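Local coordinates for RING finger protein unkempt homolog (Mus musculus, PDB 5ELH) that binds specific RNA sequences through clustered CCCH zinc fingers and represses translation, helping to establish and maintain the early morphology of cortical neurons, at residues Y7-R12 with R42-R47; G51-S56 with V131-E136; E88-L93 with C118-G123. All coordinates share one frame; numbering follows the deposited sequence.

Overall arrangement
Starting at the N terminus, helix 3-10 leads into the first zinc finger, and contact 1 closes that loop by bringing residues 42-47 back to the end of the helix. The chain then opens contact 2 at residues 51-56, which stays open until residues 131-136 at the start of helix 134-142. Within that long excursion, after the second zinc site, contact 3 opens at helix 87-90 and closes at residues 118-123, which supply two ligands of the third zinc. Contact 3 therefore nests within contact 2, while contact 1 precedes both. All three touch: Arg43 pairs with Glu88, Tyr55 with Arg43 and His92, and Val131 with Leu93.

Contact 1: residues Y7-R12 with R42-R47; sequences YLKEFR and RRRSIR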
loop_
_atom_site.group_PDB
_atom_site.type_symbol
_atom_site.label_atom_id
_atom_site.label_comp_id
_atom_site.label_asym_id
_atom_site.label_seq_id
_atom_site.Cartn_x
_atom_site.Cartn_y
_atom_site.Cartn_z
ATOM N N TYR A 7 -4.330 1.721 7.170
ATOM C CA TYR A 7 -5.464 0.931 7.651
ATOM C C TYR A 7 -6.656 1.007 6.703
ATOM O O TYR A 7 -7.241 -0.019 6.336
ATOM C CB TYR A 7 -5.870 1.354 9.063
ATOM C CG TYR A 7 -5.097 0.613 10.126
ATOM C CD1 TYR A 7 -3.853 1.055 10.537
ATOM C CD2 TYR A 7 -5.595 -0.559 10.688
ATOM C CE1 TYR A 7 -3.133 0.369 11.493
ATOM C CE2 TYR A 7 -4.874 -1.256 11.651
ATOM C CZ TYR A 7 -3.648 -0.788 12.044
ATOM O OH TYR A 7 -2.930 -1.475 13.003
ATOM N N LEU A 8 -7.012 2.221 6.296
ATOM C CA LEU A 8 -8.152 2.414 5.398
ATOM C C LEU A 8 -8.015 1.626 4.096
ATOM O O LEU A 8 -8.964 0.978 3.642
ATOM C CB LEU A 8 -8.315 3.893 5.076
ATOM C CG LEU A 8 -8.869 4.724 6.226
ATOM C CD1 LEU A 8 -8.602 6.189 5.983
ATOM C CD2 LEU A 8 -10.353 4.453 6.393
ATOM N N LYS A 9 -6.831 1.688 3.504
ATOM C CA LYS A 9 -6.588 1.095 2.197
ATOM C C LYS A 9 -6.289 -0.400 2.278
ATOM O O LYS A 9 -6.693 -1.166 1.404
ATOM C CB LYS A 9 -5.412 1.814 1.532
ATOM C CG LYS A 9 -4.978 1.242 0.183
ATOM C CD LYS A 9 -3.676 1.885 -0.284
ATOM C CE LYS A 9 -3.340 1.517 -1.718
ATOM N NZ LYS A 9 -3.086 2.733 -2.543
ATOM N N GLU A 10 -5.588 -0.817 3.324
ATOM C CA GLU A 10 -4.945 -2.129 3.316
ATOM C C GLU A 10 -5.450 -3.135 4.349
ATOM O O GLU A 10 -5.379 -4.341 4.096
ATOM C CB GLU A 10 -3.427 -1.964 3.470
ATOM C CG GLU A 10 -2.845 -0.846 2.611
ATOM C CD GLU A 10 -1.524 -1.218 1.960
ATOM O OE1 GLU A 10 -0.658 -1.813 2.640
ATOM O OE2 GLU A 10 -1.359 -0.914 0.757
ATOM N N PHE A 11 -5.940 -2.668 5.498
ATOM C CA PHE A 11 -6.274 -3.585 6.595
ATOM C C PHE A 11 -7.212 -4.716 6.170
ATOM O O PHE A 11 -8.336 -4.484 5.724
ATOM C CB PHE A 11 -6.858 -2.856 7.804
ATOM C CG PHE A 11 -6.959 -3.720 9.043
ATOM C CD1 PHE A 11 -5.819 -4.207 9.661
ATOM C CD2 PHE A 11 -8.195 -4.043 9.582
ATOM C CE1 PHE A 11 -5.911 -4.998 10.800
ATOM C CE2 PHE A 11 -8.296 -4.828 10.715
ATOM C CZ PHE A 11 -7.156 -5.311 11.324
ATOM N N ARG A 12 -6.701 -5.939 6.286
ATOM C CA ARG A 12 -7.464 -7.161 6.032
ATOM C C ARG A 12 -8.048 -7.225 4.629
ATOM O O ARG A 12 -9.083 -7.861 4.414
ATOM C CB ARG A 12 -8.583 -7.304 7.060
ATOM C CG ARG A 12 -8.093 -7.377 8.481
ATOM C CD ARG A 12 -7.699 -8.773 8.877
ATOM N NE ARG A 12 -7.293 -8.815 10.274
ATOM C CZ ARG A 12 -8.131 -8.738 11.303
ATOM N NH1 ARG A 12 -9.444 -8.611 11.113
ATOM N NH2 ARG A 12 -7.652 -8.785 12.527
ATOM N N ARG A 42 -11.981 -7.818 4.155
ATOM C CA ARG A 42 -12.797 -6.637 3.888
ATOM C C ARG A 42 -12.438 -6.012 2.541
ATOM O O ARG A 42 -11.281 -6.043 2.107
ATOM C CB ARG A 42 -12.679 -5.604 5.017
ATOM C CG ARG A 42 -11.289 -5.085 5.258
ATOM C CD ARG A 42 -11.325 -3.884 6.197
ATOM N NE ARG A 42 -11.683 -2.648 5.509
ATOM C CZ ARG A 42 -10.812 -1.751 5.050
ATOM N NH1 ARG A 42 -9.502 -1.935 5.182
ATOM N NH2 ARG A 42 -11.257 -0.653 4.464
ATOM N N ARG A 43 -13.456 -5.488 1.862
ATOM C CA ARG A 43 -13.257 -4.635 0.704
ATOM C C ARG A 43 -12.936 -3.218 1.162
ATOM O O ARG A 43 -13.592 -2.688 2.051
ATOM C CB ARG A 43 -14.538 -4.560 -0.127
ATOM C CG ARG A 43 -15.058 -5.889 -0.636
ATOM C CD ARG A 43 -16.445 -5.702 -1.206
ATOM N NE ARG A 43 -17.435 -5.412 -0.173
ATOM C CZ ARG A 43 -18.641 -4.902 -0.404
ATOM N NH1 ARG A 43 -19.029 -4.616 -1.645
ATOM N NH2 ARG A 43 -19.468 -4.679 0.606
ATOM N N ARG A 44 -11.933 -2.611 0.540
ATOM C CA ARG A 44 -11.617 -1.207 0.762
ATOM C C ARG A 44 -12.839 -0.368 0.408
ATOM O O ARG A 44 -13.434 -0.578 -0.647
ATOM C CB ARG A 44 -10.443 -0.808 -0.129
ATOM C CG ARG A 44 -9.948 0.599 0.099
ATOM C CD ARG A 44 -8.870 1.005 -0.904
ATOM N NE ARG A 44 -8.408 2.371 -0.638
ATOM C CZ ARG A 44 -7.532 3.039 -1.383
ATOM N NH1 ARG A 44 -7.007 2.476 -2.464
ATOM N NH2 ARG A 44 -7.182 4.277 -1.044
ATOM N N SER A 45 -13.240 0.546 1.293
ATOM C CA SER A 45 -14.313 1.487 0.953
ATOM C C SER A 45 -13.714 2.586 0.088
ATOM O O SER A 45 -12.534 2.909 0.221
ATOM C CB SER A 45 -15.012 2.063 2.196
ATOM O OG SER A 45 -14.203 2.995 2.909
ATOM N N ILE A 46 -14.534 3.151 -0.799
ATOM C CA ILE A 46 -14.072 4.046 -1.853
ATOM C C ILE A 46 -15.127 5.118 -2.083
ATOM O O ILE A 46 -16.304 4.796 -2.244
ATOM C CB ILE A 46 -13.951 3.307 -3.220
ATOM C CG1 ILE A 46 -13.146 2.005 -3.112
ATOM C CG2 ILE A 46 -13.353 4.223 -4.281
ATOM C CD1 ILE A 46 -11.673 2.190 -2.904
ATOM N N ARG A 47 -14.714 6.379 -2.096
ATOM C CA ARG A 47 -15.607 7.465 -2.509
ATOM C C ARG A 47 -15.446 7.655 -4.002
ATOM O O ARG A 47 -14.376 8.040 -4.476
ATOM C CB ARG A 47 -15.284 8.770 -1.768
ATOM C CG ARG A 47 -16.163 9.959 -2.190
ATOM C CD ARG A 47 -15.721 11.273 -1.550
ATOM N NE ARG A 47 -16.454 12.424 -2.096
ATOM C CZ ARG A 47 -16.096 13.109 -3.184
ATOM N NH1 ARG A 47 -15.010 12.770 -3.873
ATOM N NH2 ARG A 47 -16.832 14.139 -3.596
HETATM O O HOH W 1 -12.000 1.974 3.923
HETATM O O HOH W 2 -10.394 3.625 1.860
#
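Arg42 reaches in under the C-terminal end of helix 3-10 and spends its guanidinium on backbone carbonyls. Arg42 NH2 donates to Leu8 O at 2.9 Å in an almost straight bond, with the oxygen lying in the guanidinium plane. Arg42 NH1 takes Phe11 O, also at 2.9 Å, on a lone pair in the carbonyl plane, and adds two weak bonds, to Tyr7 O and Leu8 O. The bend at chi3 (-80°) turns NE out of the line of the chain. Farther back, the Arg42 N to Arg12 O bond, 2.9 Å long, ties the two backbones together where the chain has left the helix.

Water extends the polar network. Water 1 can donate to Leu8 O and sits 2.6 Å from Ser45 OG; water 2 is placed to donate to Ser45 O and has weak bonds to Leu8 O and Arg44 NE.

The remaining contact is aliphatic against flat. Lys9 lays its CG over the centre of one face of the Arg44 guanidinium, 3.5 Å from Arg44 CZ. CG of Arg44 is anti to the backbone N (chi1 -175°), and the chain stays extended to NE as the two side chains cross obliquely. Lys9 NZ comes within 3.9 Å of Arg44 NH1, a meeting of like charges; its hydrogen bond goes to Tyr5 OH.

An alanine in place of Arg42 would probably leave Leu8 O and Phe11 O without these charged donors and open a gap under the helix end, though the backbone bond to Arg12 O could persist.

The guanidinium gathers carbonyls of the last helical turn and of the residue just after it, and the negative helix end would probably favour its charge. That pairing pins residues 42-47, which follow the first zinc site, onto helix 3-10, which precedes it.

Contact 2: residues G51-S56 with V131-E136; sequences GTFNYS and VYDIRE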
loop_
_atom_site.group_PDB
_atom_site.type_symbol
_atom_site.label_atom_id
_atom_site.label_comp_id
_atom_site.label_asym_id
_atom_site.label_seq_id
_atom_site.Cartn_x
_atom_site.Cartn_y
_atom_site.Cartn_z
ATOM N N GLY A 51 -19.291 11.329 -5.630
ATOM C CA GLY A 51 -19.548 11.594 -4.228
ATOM C C GLY A 51 -20.204 10.455 -3.461
ATOM O O GLY A 51 -20.371 10.549 -2.242
ATOM N N THR A 52 -20.580 9.383 -4.158
ATOM C CA THR A 52 -21.207 8.234 -3.508
ATOM C C THR A 52 -20.132 7.203 -3.163
ATOM O O THR A 52 -19.096 7.154 -3.810
ATOM C CB THR A 52 -22.279 7.573 -4.408
ATOM O OG1 THR A 52 -21.655 7.014 -5.569
ATOM C CG2 THR A 52 -23.336 8.600 -4.835
ATOM N N PHE A 53 -20.364 6.419 -2.120
ATOM C CA PHE A 53 -19.441 5.346 -1.733
ATOM C C PHE A 53 -19.682 4.112 -2.585
ATOM O O PHE A 53 -20.803 3.884 -3.037
ATOM C CB PHE A 53 -19.663 4.930 -0.287
ATOM C CG PHE A 53 -19.098 5.887 0.721
ATOM C CD1 PHE A 53 -17.786 6.313 0.635
ATOM C CD2 PHE A 53 -19.881 6.346 1.759
ATOM C CE1 PHE A 53 -17.266 7.178 1.571
ATOM C CE2 PHE A 53 -19.373 7.220 2.690
ATOM C CZ PHE A 53 -18.064 7.641 2.594
ATOM N N ASN A 54 -18.653 3.285 -2.762
ATOM C CA ASN A 54 -18.827 2.036 -3.496
ATOM C C ASN A 54 -19.823 1.131 -2.776
ATOM O O ASN A 54 -20.666 0.503 -3.411
ATOM C CB ASN A 54 -17.496 1.330 -3.762
ATOM C CG ASN A 54 -16.730 1.033 -2.498
ATOM O OD1 ASN A 54 -16.904 1.702 -1.476
ATOM N ND2 ASN A 54 -15.861 0.031 -2.562
ATOM N N TYR A 55 -19.759 1.104 -1.452
ATOM C CA TYR A 55 -20.778 0.438 -0.658
ATOM C C TYR A 55 -21.104 1.208 0.617
ATOM O O TYR A 55 -20.260 1.928 1.159
ATOM C CB TYR A 55 -20.373 -1.003 -0.327
ATOM C CG TYR A 55 -19.140 -1.168 0.554
ATOM C CD1 TYR A 55 -19.243 -1.155 1.928
ATOM C CD2 TYR A 55 -17.884 -1.385 -0.004
ATOM C CE1 TYR A 55 -18.126 -1.331 2.731
ATOM C CE2 TYR A 55 -16.764 -1.553 0.781
ATOM C CZ TYR A 55 -16.890 -1.525 2.155
ATOM O OH TYR A 55 -15.778 -1.690 2.959
ATOM N N SER A 56 -22.332 1.022 1.090
ATOM C CA SER A 56 -22.862 1.740 2.240
ATOM C C SER A 56 -22.140 1.400 3.536
ATOM O O SER A 56 -21.764 0.252 3.761
ATOM C CB SER A 56 -24.343 1.406 2.402
ATOM O OG SER A 56 -24.836 1.859 3.646
ATOM N N VAL A 131 -15.576 10.930 6.272
ATOM C CA VAL A 131 -15.876 11.211 4.868
ATOM C C VAL A 131 -17.337 10.820 4.692
ATOM O O VAL A 131 -17.733 9.728 5.081
ATOM C CB VAL A 131 -15.003 10.377 3.910
ATOM C CG1 VAL A 131 -15.531 10.446 2.463
ATOM C CG2 VAL A 131 -13.558 10.838 3.969
ATOM N N TYR A 132 -18.135 11.709 4.110
ATOM C CA TYR A 132 -19.560 11.480 3.985
ATOM C C TYR A 132 -19.936 11.236 2.525
ATOM O O TYR A 132 -19.379 11.864 1.622
ATOM C CB TYR A 132 -20.328 12.705 4.477
ATOM C CG TYR A 132 -20.219 13.011 5.960
ATOM C CD1 TYR A 132 -21.007 12.342 6.884
ATOM C CD2 TYR A 132 -19.367 14.001 6.427
ATOM C CE1 TYR A 132 -20.938 12.637 8.239
ATOM C CE2 TYR A 132 -19.291 14.306 7.783
ATOM C CZ TYR A 132 -20.083 13.622 8.679
ATOM O OH TYR A 132 -20.014 13.906 10.027
ATOM N N ASP A 133 -20.885 10.329 2.316
ATOM C CA ASP A 133 -21.559 10.157 1.020
ATOM C C ASP A 133 -22.340 11.446 0.702
ATOM O O ASP A 133 -22.985 12.017 1.586
ATOM C CB ASP A 133 -22.510 8.961 1.113
ATOM C CG ASP A 133 -23.165 8.610 -0.212
ATOM O OD1 ASP A 133 -23.993 9.407 -0.700
ATOM O OD2 ASP A 133 -22.883 7.518 -0.750
ATOM N N ILE A 134 -22.268 11.908 -0.544
ATOM C CA ILE A 134 -22.951 13.137 -0.948
ATOM C C ILE A 134 -24.431 13.105 -0.535
ATOM O O ILE A 134 -25.007 14.144 -0.184
ATOM C CB ILE A 134 -22.801 13.420 -2.475
ATOM C CG1 ILE A 134 -23.442 14.765 -2.865
ATOM C CG2 ILE A 134 -23.405 12.294 -3.289
ATOM C CD1 ILE A 134 -22.758 15.977 -2.274
ATOM N N ARG A 135 -25.033 11.918 -0.536
ATOM C CA ARG A 135 -26.409 11.778 -0.068
ATOM C C ARG A 135 -26.557 12.165 1.396
ATOM O O ARG A 135 -27.485 12.895 1.752
ATOM C CB ARG A 135 -26.922 10.362 -0.282
ATOM C CG ARG A 135 -27.304 10.097 -1.716
ATOM C CD ARG A 135 -27.471 8.627 -1.984
ATOM N NE ARG A 135 -26.204 7.911 -1.877
ATOM C CZ ARG A 135 -26.035 6.654 -2.259
ATOM N NH1 ARG A 135 -27.059 5.978 -2.758
ATOM N NH2 ARG A 135 -24.849 6.081 -2.139
ATOM N N GLU A 136 -25.650 11.697 2.245
ATOM C CA GLU A 136 -25.765 12.008 3.665
ATOM C C GLU A 136 -25.525 13.498 3.898
ATOM O O GLU A 136 -26.167 14.113 4.757
ATOM C CB GLU A 136 -24.818 11.162 4.514
ATOM C CG GLU A 136 -25.143 11.276 5.995
ATOM C CD GLU A 136 -24.249 10.425 6.879
ATOM O OE1 GLU A 136 -23.433 9.646 6.336
ATOM O OE2 GLU A 136 -24.359 10.553 8.123
HETATM O O HOH W 3 -18.859 12.543 -0.826
#
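Phe53 slides its ring past Asp133 and ends against Val131. Phe53 CZ meets Val131 O at 3.3 Å, the oxygen lying in the ring plane at the edge, where the polarised ring hydrogens would favour it. CE1 and CZ both pack on Val131 CG1, while Phe53 CD2 rests against Asp133 CB, 3.8 Å away. Chi1 of -76° sets CG anti to the carbonyl carbon, and the far end of the ring comes up to Val131.

Asp133 is the polar hub. It is the N-cap of helix 134-142: Asp133 OD1 accepts from Arg135 N at 2.7 Å on the anti lone pair. The same carboxylate is gripped side-on by Arg135, NE to OD1 and NH2 to OD2, in a two-pronged salt bridge with Arg135 NH2 2.8 Å from Asp133 OD2. Across the contact, Phe53 N donates to Asp133 OD2 at 3.1 Å, from the face of the carboxylate opposite to Arg135 NH2. Each oxygen thus has two donors, which fixes the carboxylate's rotation and is likely to keep it ionised.

Thr52 lies beside this group. Thr52 CB is 3.7 Å from Arg135 NH2 and its CG2 sits over one face of the guanidinium, while OG1 bonds to Asp50. Gly51 adds a backbone link: Ile134 N donates to Gly51 O at 2.9 Å from above the carbonyl plane. Water 3 donates to both Gly51 O and Tyr132 O.

The contact moors the first turn of helix 134-142 to the loop leading into the second zinc-finger region. His92 and Leu93, just after helix 87-90, touch both segments: the His92 ring meets Phe53, and Tyr55 as well, edge-to-face, and Leu93 pairs by backbone with Val131.

Contact 3: residues E88-L93 with C118-G123; sequences ERRYHL and CAFAHG. With ZN (zinc ion), chain F.
Ala119, a single methyl, is what two larger side chains converge on, and no hydrogen bond crosses the contact. Ala119 CB stands over one face of the Tyr91 ring, 4.2 Å from the centroid and 22° off the normal, a CH-pi contact. The same methyl lies over the Arg90 guanidinium, toward the rim, with Ala119 CB 3.7 Å from Arg90 CZ. Ala119 CB also comes to 3.4 Å from Arg90 O, so Arg90, the last helical residue, meets it with both backbone and side chain. Arg90 NH2 approaches Ala119 N, but both are donors and do not bond. With chi3 at 50° the Arg90 chain bends about CG-CD, turning NE aside. Arg90 NH1 meets the Phe120 ring in its plane, 3.6 Å from Phe120 CE1.

Ala119 and Phe120 belong to a CCCH zinc finger: Cys118 SG binds the zinc ion at 2.4 Å and His122 NE2 at 2.1 Å, with Cys101 and Cys111 completing the site. Phe120 N donates to Cys118 SG at 3.4 Å, an N-H to thiolate bond that would temper the sulfur's charge.

Tyr91 OH bonds to His117 O, one residue before the zinc ligand, and its ring also touches Tyr7 of helix 3-10.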
loop_
_atom_site.group_PDB
_atom_site.type_symbol
_atom_site.label_atom_id
_atom_site.label_comp_id
_atom_site.label_asym_id
_atom_site.label_seq_id
_atom_site.Cartn_x
_atom_site.Cartn_y
_atom_site.Cartn_z
ATOM N N GLU A 88 -15.710 -4.227 7.716
ATOM C CA GLU A 88 -16.009 -3.333 6.602
ATOM C C GLU A 88 -16.565 -2.010 7.128
ATOM O O GLU A 88 -16.247 -0.946 6.606
ATOM C CB GLU A 88 -16.955 -3.971 5.569
ATOM C CG GLU A 88 -16.228 -4.928 4.629
ATOM C CD GLU A 88 -16.994 -5.219 3.339
ATOM O OE1 GLU A 88 -18.178 -4.824 3.216
ATOM O OE2 GLU A 88 -16.385 -5.829 2.437
ATOM N N ARG A 89 -17.384 -2.073 8.171
ATOM C CA ARG A 89 -17.958 -0.861 8.751
ATOM C C ARG A 89 -16.914 -0.101 9.561
ATOM O O ARG A 89 -16.784 1.112 9.449
ATOM C CB ARG A 89 -19.145 -1.224 9.645
ATOM C CG ARG A 89 -19.699 -0.061 10.440
ATOM C CD ARG A 89 -21.125 0.282 10.119
ATOM N NE ARG A 89 -21.994 -0.003 11.247
ATOM C CZ ARG A 89 -23.028 0.742 11.623
ATOM N NH1 ARG A 89 -23.362 1.834 10.953
ATOM N NH2 ARG A 89 -23.731 0.386 12.688
ATOM N N ARG A 90 -16.165 -0.831 10.374
ATOM C CA ARG A 90 -15.238 -0.215 11.312
ATOM C C ARG A 90 -14.059 0.480 10.627
ATOM O O ARG A 90 -13.492 1.427 11.171
ATOM C CB ARG A 90 -14.750 -1.272 12.307
ATOM C CG ARG A 90 -15.782 -1.605 13.385
ATOM C CD ARG A 90 -15.421 -2.845 14.204
ATOM N NE ARG A 90 -14.051 -2.830 14.719
ATOM C CZ ARG A 90 -13.681 -2.319 15.893
ATOM N NH1 ARG A 90 -14.576 -1.753 16.698
ATOM N NH2 ARG A 90 -12.405 -2.366 16.263
ATOM N N TYR A 91 -13.685 0.008 9.442
ATOM C CA TYR A 91 -12.562 0.583 8.704
ATOM C C TYR A 91 -13.040 1.344 7.469
ATOM O O TYR A 91 -12.262 1.649 6.565
ATOM C CB TYR A 91 -11.535 -0.498 8.366
ATOM C CG TYR A 91 -10.952 -1.067 9.640
ATOM C CD1 TYR A 91 -11.553 -2.146 10.274
ATOM C CD2 TYR A 91 -9.856 -0.478 10.249
ATOM C CE1 TYR A 91 -11.057 -2.652 11.446
ATOM C CE2 TYR A 91 -9.352 -0.972 11.420
ATOM C CZ TYR A 91 -9.957 -2.062 12.023
ATOM O OH TYR A 91 -9.467 -2.575 13.204
ATOM N N HIS A 92 -14.321 1.677 7.474
ATOM C CA HIS A 92 -14.928 2.472 6.408
ATOM C C HIS A 92 -14.492 3.933 6.520
ATOM O O HIS A 92 -14.266 4.450 7.631
ATOM C CB HIS A 92 -16.452 2.378 6.511
ATOM C CG HIS A 92 -17.180 2.656 5.231
ATOM N ND1 HIS A 92 -17.263 3.915 4.673
ATOM C CD2 HIS A 92 -17.890 1.838 4.419
ATOM C CE1 HIS A 92 -17.969 3.855 3.557
ATOM N NE2 HIS A 92 -18.373 2.609 3.388
ATOM N N LEU A 93 -14.365 4.585 5.368
ATOM C CA LEU A 93 -14.035 6.014 5.292
ATOM C C LEU A 93 -14.966 6.881 6.141
ATOM O O LEU A 93 -14.555 7.893 6.701
ATOM C CB LEU A 93 -14.071 6.486 3.833
ATOM C CG LEU A 93 -12.867 6.064 2.987
ATOM C CD1 LEU A 93 -13.177 6.171 1.496
ATOM C CD2 LEU A 93 -11.644 6.891 3.354
ATOM N N CYS A 118 -7.309 -1.275 16.860
ATOM C CA CYS A 118 -8.585 -0.693 17.259
ATOM C C CYS A 118 -9.045 0.382 16.272
ATOM O O CYS A 118 -8.251 1.201 15.818
ATOM C CB CYS A 118 -8.496 -0.093 18.654
ATOM S SG CYS A 118 -10.065 0.619 19.173
ATOM N N ALA A 119 -10.332 0.356 15.945
ATOM C CA ALA A 119 -10.892 1.228 14.917
ATOM C C ALA A 119 -11.439 2.537 15.486
ATOM O O ALA A 119 -11.912 3.392 14.740
ATOM C CB ALA A 119 -11.987 0.486 14.129
ATOM N N PHE A 120 -11.371 2.692 16.805
ATOM C CA PHE A 120 -11.755 3.950 17.439
ATOM C C PHE A 120 -10.495 4.730 17.790
ATOM O O PHE A 120 -9.405 4.155 17.892
ATOM C CB PHE A 120 -12.597 3.698 18.695
ATOM C CG PHE A 120 -14.011 3.260 18.404
ATOM C CD1 PHE A 120 -14.292 1.938 18.097
ATOM C CD2 PHE A 120 -15.054 4.171 18.439
ATOM C CE1 PHE A 120 -15.585 1.532 17.836
ATOM C CE2 PHE A 120 -16.352 3.771 18.173
ATOM C CZ PHE A 120 -16.615 2.449 17.872
ATOM N N ALA A 121 -10.646 6.039 17.974
ATOM C CA ALA A 121 -9.517 6.895 18.323
ATOM C C ALA A 121 -9.231 6.852 19.812
ATOM O O ALA A 121 -10.137 6.924 20.641
ATOM C CB ALA A 121 -9.783 8.317 17.893
ATOM N N HIS A 122 -7.954 6.726 20.145
ATOM C CA HIS A 122 -7.507 6.838 21.521
ATOM C C HIS A 122 -6.764 8.150 21.647
ATOM O O HIS A 122 -5.592 8.248 21.290
ATOM C CB HIS A 122 -6.636 5.640 21.894
ATOM C CG HIS A 122 -7.394 4.351 21.929
ATOM N ND1 HIS A 122 -7.789 3.752 23.105
ATOM C CD2 HIS A 122 -7.869 3.568 20.930
ATOM C CE1 HIS A 122 -8.455 2.644 22.830
ATOM N NE2 HIS A 122 -8.525 2.514 21.517
ATOM N N GLY A 123 -7.478 9.162 22.133
ATOM C CA GLY A 123 -6.969 10.518 22.204
ATOM C C GLY A 123 -7.508 11.362 21.058
ATOM O O GLY A 123 -7.642 10.861 19.941
HETATM ZN ZN ZN F . -9.890 0.969 21.493
#